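Long-range contacts in endo-1,4-beta-xylanase (Bacteroides thetaiotaomicron VPI-5482, PDB 3KST), which probably hydrolyses glycosidic bonds of plant xylan as a calcium-binding, five-bladed beta-propeller enzyme of glycosyl hydrolase family 43: residues D26-F31 and A81-Y86; Y37-G42 and F50-S55; H251-Q256 and K263-A268. All coordinates share one frame; numbering follows the deposited sequence.

Contact 1 of 3, residues D26-F31 and A81-Y86. With CA (calcium ion), chain C.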
loop_
_atom_site.group_PDB
_atom_site.type_symbol
_atom_site.label_atom_id
_atom_site.label_comp_id
_atom_site.label_asym_id
_atom_site.label_seq_id
_atom_site.Cartn_x
_atom_site.Cartn_y
_atom_site.Cartn_z
ATOM N N ASP A 26 -1.200 -0.495 -6.960
ATOM C CA ASP A 26 -1.101 -0.111 -5.541
ATOM C C ASP A 26 -1.278 -1.307 -4.582
ATOM O O ASP A 26 -2.073 -1.221 -3.611
ATOM C CB ASP A 26 -2.186 0.951 -5.287
ATOM C CG ASP A 26 -2.153 2.114 -6.294
ATOM O OD1 ASP A 26 -1.044 2.538 -6.751
ATOM O OD2 ASP A 26 -3.241 2.650 -6.608
ATOM N N PRO A 27 -0.609 -2.452 -4.887
ATOM C CA PRO A 27 -0.845 -3.666 -4.134
ATOM C C PRO A 27 -0.486 -3.689 -2.650
ATOM O O PRO A 27 0.436 -2.992 -2.185
ATOM C CB PRO A 27 -0.005 -4.713 -4.915
ATOM C CG PRO A 27 1.153 -3.915 -5.361
ATOM C CD PRO A 27 0.449 -2.699 -5.890
ATOM N N TYR A 28 -1.285 -4.471 -1.923
ATOM C CA TYR A 28 -1.049 -4.793 -0.522
ATOM C C TYR A 28 -1.313 -6.283 -0.278
ATOM O O TYR A 28 -2.350 -6.783 -0.708
ATOM C CB TYR A 28 -1.987 -3.982 0.390
ATOM C CG TYR A 28 -1.661 -4.190 1.837
ATOM C CD1 TYR A 28 -0.717 -3.387 2.476
ATOM C CD2 TYR A 28 -2.241 -5.256 2.564
ATOM C CE1 TYR A 28 -0.370 -3.617 3.846
ATOM C CE2 TYR A 28 -1.912 -5.478 3.922
ATOM C CZ TYR A 28 -0.988 -4.679 4.545
ATOM O OH TYR A 28 -0.667 -4.928 5.853
ATOM N N VAL A 29 -0.434 -6.939 0.480
ATOM C CA VAL A 29 -0.554 -8.344 0.875
ATOM C C VAL A 29 -0.652 -8.501 2.408
ATOM O O VAL A 29 0.198 -7.994 3.161
ATOM C CB VAL A 29 0.622 -9.199 0.284
ATOM C CG1 VAL A 29 0.817 -10.541 1.020
ATOM C CG2 VAL A 29 0.379 -9.427 -1.207
HETATM N N MSE A 30 -1.691 -9.216 2.850
HETATM C CA MSE A 30 -1.850 -9.628 4.240
HETATM C C MSE A 30 -1.577 -11.124 4.289
HETATM O O MSE A 30 -2.166 -11.893 3.499
HETATM C CB MSE A 30 -3.267 -9.388 4.767
HETATM C CG MSE A 30 -3.467 -9.957 6.194
HETATM SE SE MSE A 30 -5.220 -9.640 6.848
HETATM C CE MSE A 30 -6.235 -10.672 5.584
ATOM N N PHE A 31 -0.704 -11.532 5.214
ATOM C CA PHE A 31 -0.453 -12.952 5.480
ATOM C C PHE A 31 -1.296 -13.277 6.721
ATOM O O PHE A 31 -1.020 -12.754 7.814
ATOM C CB PHE A 31 1.024 -13.225 5.721
ATOM C CG PHE A 31 1.336 -14.674 5.970
ATOM C CD1 PHE A 31 1.017 -15.639 5.011
ATOM C CD2 PHE A 31 1.941 -15.085 7.165
ATOM C CE1 PHE A 31 1.291 -16.990 5.230
ATOM C CE2 PHE A 31 2.237 -16.437 7.395
ATOM C CZ PHE A 31 1.919 -17.392 6.422
ATOM N N ALA A 81 -5.900 2.033 -3.750
ATOM C CA ALA A 81 -4.913 1.806 -2.684
ATOM C C ALA A 81 -5.450 1.193 -1.377
ATOM O O ALA A 81 -5.225 1.730 -0.283
ATOM C CB ALA A 81 -4.158 3.148 -2.424
ATOM N N PRO A 82 -6.114 0.025 -1.480
ATOM C CA PRO A 82 -6.611 -0.646 -0.293
ATOM C C PRO A 82 -5.493 -1.316 0.523
ATOM O O PRO A 82 -4.471 -1.695 -0.045
ATOM C CB PRO A 82 -7.535 -1.707 -0.882
ATOM C CG PRO A 82 -6.853 -2.095 -2.165
ATOM C CD PRO A 82 -6.279 -0.822 -2.687
ATOM N N GLU A 83 -5.645 -1.342 1.839
ATOM C CA GLU A 83 -4.796 -2.153 2.736
ATOM C C GLU A 83 -5.763 -2.825 3.697
ATOM O O GLU A 83 -6.753 -2.211 4.092
ATOM C CB GLU A 83 -3.737 -1.339 3.477
ATOM C CG GLU A 83 -2.782 -0.561 2.521
ATOM C CD GLU A 83 -1.461 -0.061 3.118
ATOM O OE1 GLU A 83 -1.150 -0.219 4.343
ATOM O OE2 GLU A 83 -0.658 0.491 2.310
ATOM N N VAL A 84 -5.503 -4.089 4.020
ATOM C CA VAL A 84 -6.347 -4.888 4.922
ATOM C C VAL A 84 -5.492 -5.431 6.070
ATOM O O VAL A 84 -4.389 -5.952 5.831
ATOM C CB VAL A 84 -7.014 -6.054 4.194
ATOM C CG1 VAL A 84 -7.733 -6.995 5.173
ATOM C CG2 VAL A 84 -8.029 -5.544 3.128
ATOM N N TYR A 85 -6.033 -5.370 7.288
ATOM C CA TYR A 85 -5.351 -5.791 8.488
ATOM C C TYR A 85 -6.311 -6.507 9.432
ATOM O O TYR A 85 -7.440 -6.049 9.645
ATOM C CB TYR A 85 -4.779 -4.593 9.273
ATOM C CG TYR A 85 -4.255 -3.463 8.456
ATOM C CD1 TYR A 85 -2.986 -3.513 7.868
ATOM C CD2 TYR A 85 -5.041 -2.326 8.246
ATOM C CE1 TYR A 85 -2.510 -2.444 7.127
ATOM C CE2 TYR A 85 -4.592 -1.291 7.512
ATOM C CZ TYR A 85 -3.328 -1.345 6.930
ATOM O OH TYR A 85 -2.898 -0.292 6.198
ATOM N N TYR A 86 -5.832 -7.596 10.034
ATOM C CA TYR A 86 -6.581 -8.290 11.065
ATOM C C TYR A 86 -6.122 -7.575 12.326
ATOM O O TYR A 86 -4.932 -7.617 12.645
ATOM C CB TYR A 86 -6.260 -9.776 11.146
ATOM C CG TYR A 86 -6.995 -10.413 12.310
ATOM C CD1 TYR A 86 -8.372 -10.606 12.273
ATOM C CD2 TYR A 86 -6.301 -10.786 13.462
ATOM C CE1 TYR A 86 -9.068 -11.168 13.403
ATOM C CE2 TYR A 86 -6.967 -11.354 14.574
ATOM C CZ TYR A 86 -8.331 -11.553 14.532
ATOM O OH TYR A 86 -8.928 -12.097 15.650
HETATM CA CA CA C . -0.707 1.283 0.120
HETATM O O HOH W 1 -2.537 0.059 -1.172
HETATM O O HOH W 2 0.444 -0.741 -0.703
HETATM O O HOH W 3 -2.320 -7.088 7.026
HETATM O O HOH W 4 -2.842 2.469 0.611
HETATM O O HOH W 5 1.873 1.543 0.256
HETATM O O HOH W 6 -0.143 3.589 1.082
#

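Contact 2 of 3, residues Y37-G42 and F50-S55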
loop_
_atom_site.group_PDB
_atom_site.type_symbol
_atom_site.label_atom_id
_atom_site.label_comp_id
_atom_site.label_asym_id
_atom_site.label_seq_id
_atom_site.Cartn_x
_atom_site.Cartn_y
_atom_site.Cartn_z
ATOM N N TYR A 37 -3.116 -12.890 1.033
ATOM C CA TYR A 37 -4.301 -12.202 0.507
ATOM C C TYR A 37 -3.869 -10.878 -0.087
ATOM O O TYR A 37 -3.275 -10.061 0.627
ATOM C CB TYR A 37 -5.344 -11.963 1.596
ATOM C CG TYR A 37 -5.869 -13.224 2.221
ATOM C CD1 TYR A 37 -6.957 -13.893 1.662
ATOM C CD2 TYR A 37 -5.281 -13.759 3.355
ATOM C CE1 TYR A 37 -7.467 -15.071 2.224
ATOM C CE2 TYR A 37 -5.777 -14.939 3.935
ATOM C CZ TYR A 37 -6.861 -15.589 3.368
ATOM O OH TYR A 37 -7.356 -16.751 3.935
ATOM N N ALA A 38 -4.134 -10.680 -1.378
ATOM C CA ALA A 38 -3.741 -9.464 -2.096
ATOM C C ALA A 38 -4.942 -8.621 -2.408
ATOM O O ALA A 38 -5.966 -9.144 -2.813
ATOM C CB ALA A 38 -3.036 -9.792 -3.403
ATOM N N TYR A 39 -4.787 -7.312 -2.208
ATOM C CA TYR A 39 -5.814 -6.305 -2.530
ATOM C C TYR A 39 -5.115 -5.153 -3.212
ATOM O O TYR A 39 -4.040 -4.749 -2.758
ATOM C CB TYR A 39 -6.473 -5.776 -1.269
ATOM C CG TYR A 39 -6.883 -6.862 -0.303
ATOM C CD1 TYR A 39 -5.956 -7.374 0.615
ATOM C CD2 TYR A 39 -8.175 -7.395 -0.322
ATOM C CE1 TYR A 39 -6.299 -8.401 1.491
ATOM C CE2 TYR A 39 -8.534 -8.405 0.553
ATOM C CZ TYR A 39 -7.586 -8.899 1.473
ATOM O OH TYR A 39 -7.927 -9.888 2.363
ATOM N N GLY A 40 -5.699 -4.639 -4.290
ATOM C CA GLY A 40 -5.148 -3.469 -4.986
ATOM C C GLY A 40 -6.196 -2.640 -5.719
ATOM O O GLY A 40 -7.402 -2.918 -5.649
ATOM N N THR A 41 -5.708 -1.629 -6.428
ATOM C CA THR A 41 -6.507 -0.761 -7.275
ATOM C C THR A 41 -6.828 -1.477 -8.569
ATOM O O THR A 41 -5.919 -1.876 -9.279
ATOM C CB THR A 41 -5.728 0.514 -7.614
ATOM O OG1 THR A 41 -5.469 1.192 -6.399
ATOM C CG2 THR A 41 -6.501 1.447 -8.605
ATOM N N GLY A 42 -8.112 -1.621 -8.875
ATOM C CA GLY A 42 -8.548 -2.239 -10.128
ATOM C C GLY A 42 -8.586 -3.734 -10.113
ATOM O O GLY A 42 -8.462 -4.364 -9.061
ATOM N N PHE A 50 -13.040 -3.189 -4.601
ATOM C CA PHE A 50 -11.792 -3.946 -4.527
ATOM C C PHE A 50 -12.031 -5.427 -4.619
ATOM O O PHE A 50 -13.013 -5.946 -4.051
ATOM C CB PHE A 50 -10.973 -3.639 -3.256
ATOM C CG PHE A 50 -10.740 -2.173 -3.038
ATOM C CD1 PHE A 50 -9.905 -1.449 -3.893
ATOM C CD2 PHE A 50 -11.394 -1.496 -2.015
ATOM C CE1 PHE A 50 -9.713 -0.096 -3.743
ATOM C CE2 PHE A 50 -11.200 -0.127 -1.848
ATOM C CZ PHE A 50 -10.338 0.569 -2.714
ATOM N N ALA A 51 -11.129 -6.093 -5.335
ATOM C CA ALA A 51 -11.106 -7.549 -5.392
ATOM C C ALA A 51 -10.217 -8.058 -4.271
ATOM O O ALA A 51 -9.464 -7.301 -3.647
ATOM C CB ALA A 51 -10.553 -8.030 -6.748
ATOM N N CYS A 52 -10.320 -9.361 -4.034
ATOM C CA CYS A 52 -9.460 -10.112 -3.121
ATOM C C CYS A 52 -8.870 -11.268 -3.925
ATOM O O CYS A 52 -9.605 -11.960 -4.595
ATOM C CB CYS A 52 -10.219 -10.700 -1.935
ATOM S SG CYS A 52 -9.169 -11.742 -0.890
ATOM N N PHE A 53 -7.554 -11.420 -3.881
ATOM C CA PHE A 53 -6.868 -12.591 -4.471
ATOM C C PHE A 53 -6.178 -13.330 -3.339
ATOM O O PHE A 53 -5.665 -12.681 -2.424
ATOM C CB PHE A 53 -5.817 -12.164 -5.497
ATOM C CG PHE A 53 -6.368 -11.364 -6.632
ATOM C CD1 PHE A 53 -6.512 -9.989 -6.504
ATOM C CD2 PHE A 53 -6.720 -11.971 -7.835
ATOM C CE1 PHE A 53 -7.024 -9.211 -7.568
ATOM C CE2 PHE A 53 -7.226 -11.230 -8.904
ATOM C CZ PHE A 53 -7.384 -9.824 -8.773
ATOM N N SER A 54 -6.153 -14.672 -3.377
ATOM C CA SER A 54 -5.394 -15.448 -2.395
ATOM C C SER A 54 -4.379 -16.375 -3.075
ATOM O O SER A 54 -4.532 -16.736 -4.239
ATOM C CB SER A 54 -6.292 -16.262 -1.454
ATOM O OG SER A 54 -6.838 -17.398 -2.090
ATOM N N SER A 55 -3.386 -16.784 -2.298
ATOM C CA SER A 55 -2.271 -17.631 -2.759
ATOM C C SER A 55 -1.600 -18.402 -1.627
ATOM O O SER A 55 -1.529 -17.906 -0.488
ATOM C CB SER A 55 -1.217 -16.763 -3.441
ATOM O OG SER A 55 -0.046 -17.492 -3.832
HETATM O O HOH W 7 -7.529 -6.413 -5.530
HETATM O O HOH W 8 -9.226 -4.464 -6.658
#

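Contact 3 of 3, residues H251-Q256 and K263-A268. With CA (calcium ion), chain C.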
loop_
_atom_site.group_PDB
_atom_site.type_symbol
_atom_site.label_atom_id
_atom_site.label_comp_id
_atom_site.label_asym_id
_atom_site.label_seq_id
_atom_site.Cartn_x
_atom_site.Cartn_y
_atom_site.Cartn_z
ATOM N N HIS A 251 4.258 2.072 -5.520
ATOM C CA HIS A 251 3.122 1.893 -4.600
ATOM C C HIS A 251 3.009 0.462 -4.185
ATOM O O HIS A 251 2.118 -0.279 -4.629
ATOM C CB HIS A 251 1.777 2.424 -5.107
ATOM C CG HIS A 251 0.759 2.575 -4.017
ATOM N ND1 HIS A 251 -0.069 3.668 -3.939
ATOM C CD2 HIS A 251 0.512 1.836 -2.907
ATOM C CE1 HIS A 251 -0.835 3.558 -2.864
ATOM N NE2 HIS A 251 -0.488 2.468 -2.206
ATOM N N GLY A 252 3.909 0.077 -3.298
ATOM C CA GLY A 252 3.969 -1.295 -2.829
ATOM C C GLY A 252 3.743 -1.452 -1.353
ATOM O O GLY A 252 3.330 -0.518 -0.666
ATOM N N ALA A 253 4.068 -2.640 -0.864
ATOM C CA ALA A 253 3.904 -2.964 0.552
ATOM C C ALA A 253 4.855 -4.089 0.963
ATOM O O ALA A 253 5.035 -5.058 0.167
ATOM C CB ALA A 253 2.469 -3.366 0.821
ATOM N N PRO A 254 5.493 -3.963 2.157
ATOM C CA PRO A 254 6.325 -5.057 2.659
ATOM C C PRO A 254 5.473 -6.087 3.388
ATOM O O PRO A 254 4.468 -5.722 4.005
ATOM C CB PRO A 254 7.297 -4.368 3.625
ATOM C CG PRO A 254 6.854 -2.947 3.759
ATOM C CD PRO A 254 5.574 -2.779 3.041
ATOM N N PHE A 255 5.872 -7.363 3.357
ATOM C CA PHE A 255 5.149 -8.407 4.117
ATOM C C PHE A 255 6.032 -9.609 4.424
ATOM O O PHE A 255 6.984 -9.877 3.677
ATOM C CB PHE A 255 3.885 -8.864 3.377
ATOM C CG PHE A 255 4.161 -9.488 2.026
ATOM C CD1 PHE A 255 4.315 -8.688 0.890
ATOM C CD2 PHE A 255 4.271 -10.881 1.884
ATOM C CE1 PHE A 255 4.587 -9.272 -0.380
ATOM C CE2 PHE A 255 4.546 -11.476 0.625
ATOM C CZ PHE A 255 4.692 -10.666 -0.509
ATOM N N GLN A 256 5.735 -10.289 5.538
ATOM C CA GLN A 256 6.491 -11.472 5.970
ATOM C C GLN A 256 5.889 -12.705 5.314
ATOM O O GLN A 256 4.675 -12.738 4.998
ATOM C CB GLN A 256 6.601 -11.583 7.516
ATOM C CG GLN A 256 5.316 -11.594 8.356
ATOM C CD GLN A 256 4.766 -12.974 8.675
ATOM O OE1 GLN A 256 5.278 -14.009 8.212
ATOM N NE2 GLN A 256 3.730 -12.998 9.511
ATOM N N LYS A 263 9.190 -9.903 1.737
ATOM C CA LYS A 263 9.020 -9.644 0.315
ATOM C C LYS A 263 8.377 -8.288 0.217
ATOM O O LYS A 263 7.800 -7.810 1.220
ATOM C CB LYS A 263 8.089 -10.686 -0.281
ATOM C CG LYS A 263 8.678 -12.103 -0.371
ATOM C CD LYS A 263 9.702 -12.235 -1.467
ATOM C CE LYS A 263 9.936 -13.688 -1.891
ATOM N NZ LYS A 263 10.597 -14.451 -0.832
ATOM N N TYR A 264 8.475 -7.694 -0.966
ATOM C CA TYR A 264 7.873 -6.376 -1.246
ATOM C C TYR A 264 7.045 -6.491 -2.532
ATOM O O TYR A 264 7.613 -6.772 -3.604
ATOM C CB TYR A 264 8.974 -5.308 -1.365
ATOM C CG TYR A 264 8.435 -3.905 -1.433
ATOM C CD1 TYR A 264 8.110 -3.213 -0.270
ATOM C CD2 TYR A 264 8.186 -3.271 -2.663
ATOM C CE1 TYR A 264 7.574 -1.916 -0.313
ATOM C CE2 TYR A 264 7.655 -1.950 -2.706
ATOM C CZ TYR A 264 7.352 -1.285 -1.527
ATOM O OH TYR A 264 6.813 -0.007 -1.531
ATOM N N ILE A 265 5.719 -6.329 -2.425
ATOM C CA ILE A 265 4.831 -6.406 -3.597
ATOM C C ILE A 265 4.724 -4.993 -4.160
ATOM O O ILE A 265 4.675 -4.032 -3.392
ATOM C CB ILE A 265 3.444 -7.038 -3.264
ATOM C CG1 ILE A 265 2.638 -7.305 -4.535
ATOM C CG2 ILE A 265 2.636 -6.204 -2.267
ATOM C CD1 ILE A 265 1.355 -8.119 -4.233
ATOM N N PHE A 266 4.678 -4.863 -5.476
ATOM C CA PHE A 266 4.599 -3.553 -6.126
ATOM C C PHE A 266 4.019 -3.705 -7.526
ATOM O O PHE A 266 3.984 -4.809 -8.047
ATOM C CB PHE A 266 5.992 -2.885 -6.225
ATOM C CG PHE A 266 6.991 -3.676 -7.038
ATOM C CD1 PHE A 266 7.721 -4.701 -6.447
ATOM C CD2 PHE A 266 7.162 -3.428 -8.402
ATOM C CE1 PHE A 266 8.628 -5.466 -7.197
ATOM C CE2 PHE A 266 8.081 -4.169 -9.181
ATOM C CZ PHE A 266 8.824 -5.200 -8.564
ATOM N N HIS A 267 3.562 -2.595 -8.094
ATOM C CA HIS A 267 3.062 -2.577 -9.464
ATOM C C HIS A 267 4.115 -2.041 -10.429
ATOM O O HIS A 267 5.147 -1.477 -10.039
ATOM C CB HIS A 267 1.732 -1.820 -9.606
ATOM C CG HIS A 267 1.848 -0.335 -9.507
ATOM N ND1 HIS A 267 1.169 0.392 -8.555
ATOM C CD2 HIS A 267 2.553 0.566 -10.235
ATOM C CE1 HIS A 267 1.444 1.675 -8.706
ATOM N NE2 HIS A 267 2.293 1.806 -9.710
ATOM N N ALA A 268 3.822 -2.195 -11.709
ATOM C CA ALA A 268 4.631 -1.639 -12.780
ATOM C C ALA A 268 3.698 -1.371 -13.959
ATOM O O ALA A 268 2.580 -1.890 -13.994
ATOM C CB ALA A 268 5.709 -2.612 -13.158
HETATM CA CA CA C . -0.707 1.283 0.120
HETATM O O HOH W 9 5.699 1.485 0.468
HETATM O O HOH W 2 0.444 -0.741 -0.703
HETATM O O HOH W 5 1.873 1.543 0.256
HETATM O O HOH W 1 -2.537 0.059 -1.172
HETATM O O HOH W 4 -2.842 2.469 0.611
HETATM O O HOH W 6 -0.143 3.589 1.082
#

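Contact 1 of 3, residues D26-F31 and A81-Y86
The Tyr28 ring carries Glu83 on one face: CB of Glu83 stands 3.8 Å above the ring plane, displaced toward the rim, in a CH-pi contact. The carboxylate lies beyond the rim, alongside the CD1-CE1 edge, its plane 24° from that of the ring, with CD of Glu83 3.5 Å from CD1 of Tyr28. At the ring's edge, in its plane, sits water 3, which is hydrogen-bonded to Tyr28 OH and donates to Val84 O. The Tyr85 ring has Glu83 C over one face and takes Tyr28 OH at its edge, 3.3 Å from CE1 of Tyr85; the two ring planes are steeply inclined at 78°. CG of Tyr28 is anti to the backbone N (chi1 -174°), which sets it beside Glu83 CA on the neighbouring strand. These two strands run nearly parallel, 6.5 Å apart at the axes, as the innermost strands of successive blades of the family 43 beta-propeller, and water and side chains, not direct backbone bonds, join them. Calcium lies at their N-terminal ends, bound by Glu83 OE2 at 2.3 Å; the other oxygen, OE1, is gripped on its anti side by Tyr85 OH and also bonded by Ser132. An alanine in place of Tyr28 would probably open a gap under Glu83 CB and beside its carboxylate, and leave water 3 without its hydroxyl partner. Calcium-bound water 1 donates to both Asp26 O and Pro82 O, linking the strands. Asp26, the predicted proton acceptor, rests CB on Ala81 CA at 3.9 Å while Thr41 bonds its OD2. At the other end Met30, a selenomethionine, puts SE 3.8 Å from Tyr86 N and CE against CG1 of Val84.

Contact 2 of 3, residues Y37-G42 and F50-S55
Ala38 and Phe53 form the antiparallel hydrogen-bonded pair of a beta hairpin, the second and third strands of one blade of the propeller. Two backbone bonds close this pair: Ala38 N to Phe53 O at 2.7 Å and, in return, Phe53 N to Ala38 O at 3.0 Å, both close to straight. Tyr37 and Ser54 follow as the non-hydrogen-bonded pair, their CA atoms 4.5 Å apart, with a CA-H...O contact from Tyr37 CA to Phe53 O. Toward the other end the strands diverge, and the CA atoms of Gly40 and Phe50 are already 6.7 Å apart.

Sulfur-aromatic contacts dominate the face bearing Tyr37 and Ser54. SG of Cys52, anti to its backbone N (chi1 175°), reaches two tyrosines: it comes obliquely to the Tyr39 ring, 3.7 Å from CE2 of Tyr39, and meets the Tyr37 ring at its edge, near CD1. CB of Ser54 comes obliquely to CD1 and CE1 of Tyr37, across the ring plane from the sulfur. The hydroxyl of Tyr39 bonds to Pro111 O and that of Ser54 to Glu64, so both polar ends are held by other parts of the fold. On the opposite face CB of Ala38 packs against CB of Phe53.

Carbonyl oxygens also meet ring edges. Ala38 O lies in the plane of the Phe53 ring, near CD1, and Gly40 O approaches the rim of Phe50, 3.4 Å from CD1 of Phe50. The Phe50 ring packs on Pro82 of the next blade's inner strand.

Water replaces direct backbone pairing where the strands part. Water 8 accepts from Ala51 N and lies beside Gly40 O and Gly42 O. Water 7 takes the hydrogen of Gly40 N at 2.8 Å and sits beside Ala51 O.

Contact 3 of 3, residues H251-Q256 and K263-A268
The calcium site on the propeller axis takes one ligand from this contact: His251, whose CB packs on CE1 of His267 at 3.7 Å, binds the metal through NE2 at 2.6 Å. The ion lies in the imidazole plane. Glu83 OE2 and five waters are its other ligands; water 2 of that shell donates to Gly252 O, and water 5 lies beside the same oxygen. ND1 of His267 bonds to Asp26 N on the neighbouring blade. Strands 250-256 and 262-268 form an antiparallel hairpin, the two inner strands of the last blade. Ala253 pairs with Ile265 through Ile265 N to Ala253 O at 3.0 Å, and Phe255 with Lys263 through bonds in both directions; Phe255 N to Lys263 O measures 2.9 Å. CG of Tyr264 is anti to the backbone N (chi1 -171°), which sets it near Ala253 O, and the ring lies across the partner strand with Ala253 N 3.5 Å above one face near the rim. Its OH reaches Gly252 CA at 3.4 Å and bonds to water 9. On the other face of the sheet, CB of Lys263 sits over the Phe255 ring, 3.4 Å from CZ of Phe255, a CH-pi contact, while CE1 of Phe255 touches CB of Ile265.

Overall arrangement
Along the chain contact 2 is nested within the loop that contact 1 closes, and contact 3 follows both. Strand 27-32 of contact 1 and strand 35-41 of contact 2 are neighbours in one sheet, and the centres of the two contacts lie about 8 Å apart. Contact 3 lies in the last blade, its centre about 10 Å from that of contact 1 and about 13 Å from that of contact 2; contacts 2 and 3 do not touch. Contact 1 is thus the middle piece: Thr41 of contact 2 bonds to Ala81 N, and both contacts 1 and 3 reach the calcium. Residues from three blades thereby converge around the metal and the predicted catalytic Asp26.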